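PDB 4Q38: acyltransferase, which transfers a long aliphatic acyl chain from coenzyme A to the amino sugar of glycopeptide antibiotics of the teicoplanin type. Local coordinates for residues R190-L194 and W215-L219; L228-R232 and F334-P338. One frame throughout, in Å; residues are numbered along the deposited sequence.

Following the chain from its N terminus, contact 1 comes first: it ties edge strand 188-191 and the turn after it to the coenzyme-binding loop 215-219, closing a short loop of 20 residues that holds strands 194-200 and 206-211. The chain then enters helix 221-238, where contact 2 opens. Its 101 intervening residues include strand 246-251, the CoA-binding helix 267-272 and helix 313-323, before strand 331-336 and the C terminus return to the helix. The two closures therefore follow in series, without nesting or crossing. They meet at helix 221-238, where Leu191 packs on Ala231 and Arg230 lies against the backbone of Gly192; both contacts also reach the same sheet.

Contact 1 of 2, residues R190-L194 and W215-L219; sequences RLGRL and WGGPL. With COA (coenzyme A), chain D.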
loop_
_atom_site.group_PDB
_atom_site.type_symbol
_atom_site.label_atom_id
_atom_site.label_comp_id
_atom_site.label_asym_id
_atom_site.label_seq_id
_atom_site.Cartn_x
_atom_site.Cartn_y
_atom_site.Cartn_z
ATOM N N ARG A 190 -0.164 11.436 0.400
ATOM C CA ARG A 190 -1.552 11.651 0.009
ATOM C C ARG A 190 -1.816 13.154 -0.036
ATOM O O ARG A 190 -1.646 13.868 0.962
ATOM C CB ARG A 190 -2.533 10.938 0.955
ATOM C CG ARG A 190 -3.986 11.100 0.504
ATOM C CD ARG A 190 -4.984 10.243 1.265
ATOM N NE ARG A 190 -6.296 10.384 0.636
ATOM C CZ ARG A 190 -7.288 9.503 0.719
ATOM N NH1 ARG A 190 -7.146 8.379 1.423
ATOM N NH2 ARG A 190 -8.422 9.744 0.075
ATOM N N LEU A 191 -2.224 13.619 -1.207
ATOM C CA LEU A 191 -2.459 15.031 -1.439
ATOM C C LEU A 191 -3.915 15.224 -1.860
ATOM O O LEU A 191 -4.223 15.533 -3.017
ATOM C CB LEU A 191 -1.475 15.549 -2.503
ATOM C CG LEU A 191 0.035 15.371 -2.242
ATOM C CD1 LEU A 191 0.823 15.996 -3.392
ATOM C CD2 LEU A 191 0.519 15.968 -0.921
ATOM N N GLY A 192 -4.821 15.022 -0.910
ATOM C CA GLY A 192 -6.257 15.062 -1.221
ATOM C C GLY A 192 -6.726 13.679 -1.618
ATOM O O GLY A 192 -6.419 12.710 -0.917
ATOM N N ARG A 193 -7.469 13.578 -2.725
ATOM C CA ARG A 193 -8.055 12.291 -3.137
ATOM C C ARG A 193 -6.988 11.310 -3.645
ATOM O O ARG A 193 -7.121 10.097 -3.476
ATOM C CB ARG A 193 -9.151 12.498 -4.204
ATOM C CG ARG A 193 -9.960 11.242 -4.551
ATOM C CD ARG A 193 -10.662 10.715 -3.306
ATOM N NE ARG A 193 -11.233 9.369 -3.444
ATOM C CZ ARG A 193 -10.556 8.225 -3.360
ATOM N NH1 ARG A 193 -9.227 8.220 -3.190
ATOM N NH2 ARG A 193 -11.208 7.073 -3.465
ATOM N N LEU A 194 -5.939 11.844 -4.268
ATOM C CA LEU A 194 -4.880 11.006 -4.854
ATOM C C LEU A 194 -3.612 10.997 -4.017
ATOM O O LEU A 194 -3.346 11.939 -3.269
ATOM C CB LEU A 194 -4.512 11.535 -6.236
ATOM C CG LEU A 194 -5.631 11.776 -7.241
ATOM C CD1 LEU A 194 -4.995 12.379 -8.477
ATOM C CD2 LEU A 194 -6.340 10.460 -7.545
ATOM N N TRP A 215 -10.261 4.596 0.329
ATOM C CA TRP A 215 -11.028 5.506 1.187
ATOM C C TRP A 215 -10.993 6.924 0.729
ATOM O O TRP A 215 -9.967 7.410 0.253
ATOM C CB TRP A 215 -10.533 5.419 2.619
ATOM C CG TRP A 215 -11.011 4.183 3.335
ATOM C CD1 TRP A 215 -11.755 3.124 2.814
ATOM C CD2 TRP A 215 -10.767 3.828 4.732
ATOM N NE1 TRP A 215 -11.997 2.177 3.777
ATOM C CE2 TRP A 215 -11.423 2.533 4.948
ATOM C CE3 TRP A 215 -10.092 4.429 5.787
ATOM C CZ2 TRP A 215 -11.399 1.893 6.181
ATOM C CZ3 TRP A 215 -10.071 3.772 7.023
ATOM C CH2 TRP A 215 -10.712 2.536 7.212
ATOM N N GLY A 216 -12.125 7.605 0.876
ATOM C CA GLY A 216 -12.229 8.995 0.479
ATOM C C GLY A 216 -13.323 9.250 -0.536
ATOM O O GLY A 216 -13.393 10.341 -1.089
ATOM N N GLY A 217 -14.178 8.250 -0.770
ATOM C CA GLY A 217 -15.326 8.394 -1.675
ATOM C C GLY A 217 -14.985 8.325 -3.160
ATOM O O GLY A 217 -13.864 7.962 -3.528
ATOM N N PRO A 218 -15.959 8.670 -4.030
ATOM C CA PRO A 218 -15.750 8.570 -5.476
ATOM C C PRO A 218 -14.618 9.439 -6.000
ATOM O O PRO A 218 -14.249 10.437 -5.381
ATOM C CB PRO A 218 -17.092 9.041 -6.067
ATOM C CG PRO A 218 -18.094 8.757 -4.990
ATOM C CD PRO A 218 -17.359 9.021 -3.699
ATOM N N LEU A 219 -14.078 9.048 -7.147
ATOM C CA LEU A 219 -13.022 9.801 -7.800
ATOM C C LEU A 219 -13.640 10.979 -8.573
ATOM O O LEU A 219 -13.589 11.025 -9.805
ATOM C CB LEU A 219 -12.249 8.870 -8.742
ATOM C CG LEU A 219 -10.719 8.846 -8.753
ATOM C CD1 LEU A 219 -10.223 8.348 -10.100
ATOM C CD2 LEU A 219 -10.097 10.193 -8.417
HETATM N N1A COA D . -16.079 -1.671 -6.463
HETATM C C2A COA D . -17.384 -1.765 -6.787
HETATM N N3A COA D . -18.038 -0.842 -7.514
HETATM C C4A COA D . -17.385 0.260 -7.966
HETATM C C5A COA D . -15.956 0.435 -7.651
HETATM C C6A COA D . -15.308 -0.626 -6.847
HETATM N N6A COA D . -13.995 -0.574 -6.510
HETATM N N7A COA D . -15.584 1.596 -8.219
HETATM C C8A COA D . -16.664 2.118 -8.843
HETATM N N9A COA D . -17.741 1.326 -8.678
HETATM C C1B COA D . -19.099 1.556 -9.227
HETATM C C2B COA D . -19.682 2.910 -8.868
HETATM O O2B COA D . -20.372 2.850 -7.624
HETATM C C3B COA D . -20.591 3.180 -10.048
HETATM O O3B COA D . -21.766 2.380 -9.904
HETATM P P3B COA D . -23.174 2.709 -10.634
HETATM O O7A COA D . -23.694 3.877 -9.855
HETATM O O8A COA D . -23.914 1.405 -10.491
HETATM O O9A COA D . -22.825 3.029 -12.068
HETATM C C4B COA D . -19.788 2.614 -11.216
HETATM O O4B COA D . -19.019 1.547 -10.656
HETATM C C5B COA D . -18.879 3.631 -11.911
HETATM O O5B COA D . -17.894 4.120 -10.985
HETATM P P1A COA D . -16.942 5.372 -11.301
HETATM O O1A COA D . -17.681 6.675 -11.154
HETATM O O2A COA D . -16.238 5.068 -12.597
HETATM O O3A COA D . -15.844 5.254 -10.112
HETATM P P2A COA D . -15.972 5.891 -8.639
HETATM O O4A COA D . -15.449 7.302 -8.666
HETATM O O5A COA D . -17.339 5.649 -8.056
HETATM O O6A COA D . -14.944 4.941 -7.843
HETATM C CBP COA D . -12.665 4.447 -7.055
HETATM C CCP COA D . -13.557 4.933 -8.194
HETATM C CDP COA D . -11.251 4.444 -7.614
HETATM C CEP COA D . -12.778 5.422 -5.902
HETATM C CAP COA D . -13.085 3.026 -6.608
HETATM O OAP COA D . -13.102 2.147 -7.734
HETATM C C9P COA D . -12.236 2.375 -5.530
HETATM O O9P COA D . -12.348 2.720 -4.367
HETATM N N8P COA D . -11.406 1.397 -5.907
HETATM C C7P COA D . -10.426 0.810 -5.010
HETATM C C6P COA D . -9.080 1.524 -5.124
HETATM C C5P COA D . -8.476 1.326 -6.505
HETATM O O5P COA D . -8.998 0.566 -7.313
HETATM N N4P COA D . -7.378 2.038 -6.773
HETATM C C3P COA D . -6.551 1.785 -7.950
HETATM C C2P COA D . -5.653 0.567 -7.802
HETATM S S1P COA D . -4.659 0.322 -9.313
#
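Arg190 reaches out from strand 188-191 to hold the carbonyl of Trp215. With CG trans to the backbone N (chi1 -177°) and the chain extended as far as NE, the guanidinium arrives edge-on: Arg190 NH2 bonds Trp215 O at 2.8 Å, and NH1 adds a weak bond to the same oxygen. Arg190 NE turns back to Gly192 O at 2.8 Å in a nearly straight bond, which helps fix the plane of the group. Gly192 suits this turn because at its backbone angles, with phi at 89°, a CB would jam against Leu191 O, and Gly216, with no side chain, leaves room for Arg190 NH2.

Arg193 grips the next part of the loop. Its chain bends at chi2 (60°), bringing Arg193 NE and NH2 side-on to a single acceptor, Gly217 O, at 3.0 and 2.8 Å, both in the guanidinium plane. Trp215 O lies over one face of the group, toward its rim, while NH1 bonds Pro213 O. Arg193 NH2 also comes within 3.3 Å of the pantetheine methyl CEP of coenzyme A. Arg193 thus braces the glycine-containing loop, consistent with its place in the coenzyme pocket; Leu219 N of that loop donates to diphosphate oxygen O4A of the coenzyme at 2.7 Å.

Leu194 closes the apolar side, its CD2 meeting Leu219 CD2 at 3.9 Å as the two side chains cross at about a right angle.

Around this, Ser227 of helix 221-238 bonds the backbone of Leu191 and Leu194, Thr154 and Glu153 of helix 148-155 bond that of Arg190 and Gly192, and Pro218 and Leu219 rest on helix 267-272.

Contact 2 of 2, residues L228-R232 and F334-P338; sequences LHRAR and FVKLP
Arg232 of helix 221-238 pairs with the C-terminal carboxylate of Pro338. Arg232 NE donates to Pro338 O at 3.3 Å, almost straight at 170°, with the oxygen in the guanidinium plane but the donor well above that of the carboxylate. Arg232 NH2 adds a salt bridge to Pro338 OXT at 3.6 Å. A bend at chi3 (57°) turns the guanidinium to the chain end. Arg245 brings a like charge close to Arg232, a repulsion the carboxylate would probably ease.

Pro338 O is also the focus of water. Water 1 donates to it and to Leu228 O and accepts from Arg232 N, standing in for a direct helical bond between those last two atoms, 4.5 Å apart. Water 3 donates to it too, and water 2 donates firmly to His229 O and only weakly to Pro338 O.

Pro338 CG sits over the centre of one face of the His229 imidazole, 3.9 Å from its centroid, a CH-pi contact. The imidazole is held by His229 ND1, which bonds Asp225 O one turn earlier. Pro338 CG also touches Leu228 CB, at 4.1 Å, so the compact proline meets both.

Deeper in, the packing is apolar. Leu228 CD2 meets both Val335 CG2 and Leu337 CD2, each at 4.2 Å, crossing both at about a right angle. Ala231, whose short side chain suits the close spacing of helix and strand, places CB 4.0 Å from Leu337 CD2, and Leu337 CB touches Arg232 CD, in the aliphatic part of the arginine. Leu208 extends this packing into strand 206-211.

Helix 221-238 is the connection of a beta-alpha-beta crossover between parallel neighbours 206-211 and 246-251, the core element of the GNAT fold; the antiparallel strand 331-336 extends the sheet surface it covers.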
loop_
_atom_site.group_PDB
_atom_site.type_symbol
_atom_site.label_atom_id
_atom_site.label_comp_id
_atom_site.label_asym_id
_atom_site.label_seq_id
_atom_site.Cartn_x
_atom_site.Cartn_y
_atom_site.Cartn_z
ATOM N N LEU A 228 -4.186 16.801 -8.589
ATOM C CA LEU A 228 -3.209 17.073 -9.655
ATOM C C LEU A 228 -2.534 18.428 -9.534
ATOM O O LEU A 228 -1.333 18.539 -9.772
ATOM C CB LEU A 228 -3.829 16.942 -11.045
ATOM C CG LEU A 228 -3.738 15.592 -11.737
ATOM C CD1 LEU A 228 -4.373 15.779 -13.100
ATOM C CD2 LEU A 228 -2.289 15.127 -11.895
ATOM N N HIS A 229 -3.300 19.460 -9.171
ATOM C CA HIS A 229 -2.732 20.791 -8.949
ATOM C C HIS A 229 -1.809 20.879 -7.763
ATOM O O HIS A 229 -0.952 21.755 -7.706
ATOM C CB HIS A 229 -3.840 21.845 -8.854
ATOM C CG HIS A 229 -4.383 22.249 -10.200
ATOM N ND1 HIS A 229 -5.205 21.457 -10.913
ATOM C CD2 HIS A 229 -4.148 23.373 -10.979
ATOM C CE1 HIS A 229 -5.500 22.057 -12.085
ATOM N NE2 HIS A 229 -4.856 23.230 -12.120
ATOM N N ARG A 230 -1.971 19.980 -6.798
ATOM C CA ARG A 230 -1.123 20.008 -5.608
ATOM C C ARG A 230 0.259 19.368 -5.842
ATOM O O ARG A 230 1.214 19.658 -5.126
ATOM C CB ARG A 230 -1.838 19.302 -4.450
ATOM C CG ARG A 230 -2.998 20.126 -3.884
ATOM C CD ARG A 230 -3.774 19.383 -2.805
ATOM N NE ARG A 230 -2.917 19.041 -1.670
ATOM C CZ ARG A 230 -3.343 18.507 -0.525
ATOM N NH1 ARG A 230 -4.642 18.273 -0.331
ATOM N NH2 ARG A 230 -2.465 18.236 0.438
ATOM N N ALA A 231 0.354 18.514 -6.853
ATOM C CA ALA A 231 1.506 17.631 -6.988
ATOM C C ALA A 231 2.816 18.395 -7.195
ATOM O O ALA A 231 3.719 18.291 -6.374
ATOM C CB ALA A 231 1.271 16.607 -8.092
ATOM N N ARG A 232 2.913 19.183 -8.266
ATOM C CA ARG A 232 4.165 19.872 -8.556
ATOM C C ARG A 232 4.594 20.848 -7.444
ATOM O O ARG A 232 5.754 20.820 -7.022
ATOM C CB ARG A 232 4.135 20.533 -9.937
ATOM C CG ARG A 232 5.429 20.350 -10.710
ATOM C CD ARG A 232 5.198 20.379 -12.211
ATOM N NE ARG A 232 4.555 21.621 -12.635
ATOM C CZ ARG A 232 5.173 22.629 -13.248
ATOM N NH1 ARG A 232 6.470 22.560 -13.530
ATOM N NH2 ARG A 232 4.479 23.711 -13.586
ATOM N N PHE A 334 0.241 8.368 -18.891
ATOM C CA PHE A 334 0.722 9.555 -18.202
ATOM C C PHE A 334 -0.219 10.739 -18.385
ATOM O O PHE A 334 -1.037 10.771 -19.316
ATOM C CB PHE A 334 2.127 9.941 -18.689
ATOM C CG PHE A 334 2.149 10.544 -20.080
ATOM C CD1 PHE A 334 1.972 11.915 -20.271
ATOM C CD2 PHE A 334 2.343 9.740 -21.198
ATOM C CE1 PHE A 334 1.989 12.468 -21.550
ATOM C CE2 PHE A 334 2.368 10.290 -22.483
ATOM C CZ PHE A 334 2.187 11.656 -22.657
ATOM N N VAL A 335 -0.084 11.701 -17.475
ATOM C CA VAL A 335 -0.663 13.029 -17.616
ATOM C C VAL A 335 0.403 14.028 -17.183
ATOM O O VAL A 335 1.116 13.800 -16.210
ATOM C CB VAL A 335 -1.955 13.217 -16.770
ATOM C CG1 VAL A 335 -3.125 12.462 -17.386
ATOM C CG2 VAL A 335 -1.755 12.779 -15.320
ATOM N N LYS A 336 0.530 15.126 -17.916
ATOM C CA LYS A 336 1.449 16.193 -17.533
ATOM C C LYS A 336 0.952 16.834 -16.243
ATOM O O LYS A 336 -0.255 17.001 -16.057
ATOM C CB LYS A 336 1.545 17.231 -18.667
ATOM C CG LYS A 336 2.497 18.394 -18.418
ATOM C CD LYS A 336 3.932 18.096 -18.853
ATOM C CE LYS A 336 4.647 19.385 -19.257
ATOM N NZ LYS A 336 6.113 19.201 -19.478
ATOM N N LEU A 337 1.870 17.168 -15.343
ATOM C CA LEU A 337 1.497 17.840 -14.092
ATOM C C LEU A 337 1.189 19.313 -14.334
ATOM O O LEU A 337 2.009 20.021 -14.922
ATOM C CB LEU A 337 2.615 17.721 -13.057
ATOM C CG LEU A 337 3.000 16.292 -12.649
ATOM C CD1 LEU A 337 4.288 16.300 -11.835
ATOM C CD2 LEU A 337 1.877 15.614 -11.882
ATOM N N PRO A 338 0.013 19.787 -13.868
ATOM C CA PRO A 338 -0.287 21.210 -14.076
ATOM C C PRO A 338 0.691 22.091 -13.309
ATOM O O PRO A 338 1.291 21.661 -12.320
ATOM C CB PRO A 338 -1.714 21.371 -13.525
ATOM C CG PRO A 338 -1.957 20.166 -12.681
ATOM C CD PRO A 338 -1.101 19.061 -13.228
ATOM O OXT PRO A 338 0.927 23.242 -13.669
HETATM O O HOH W 1 1.022 19.699 -10.397
HETATM O O HOH W 2 -0.193 23.400 -9.748
HETATM O O HOH W 3 2.370 23.780 -10.935
#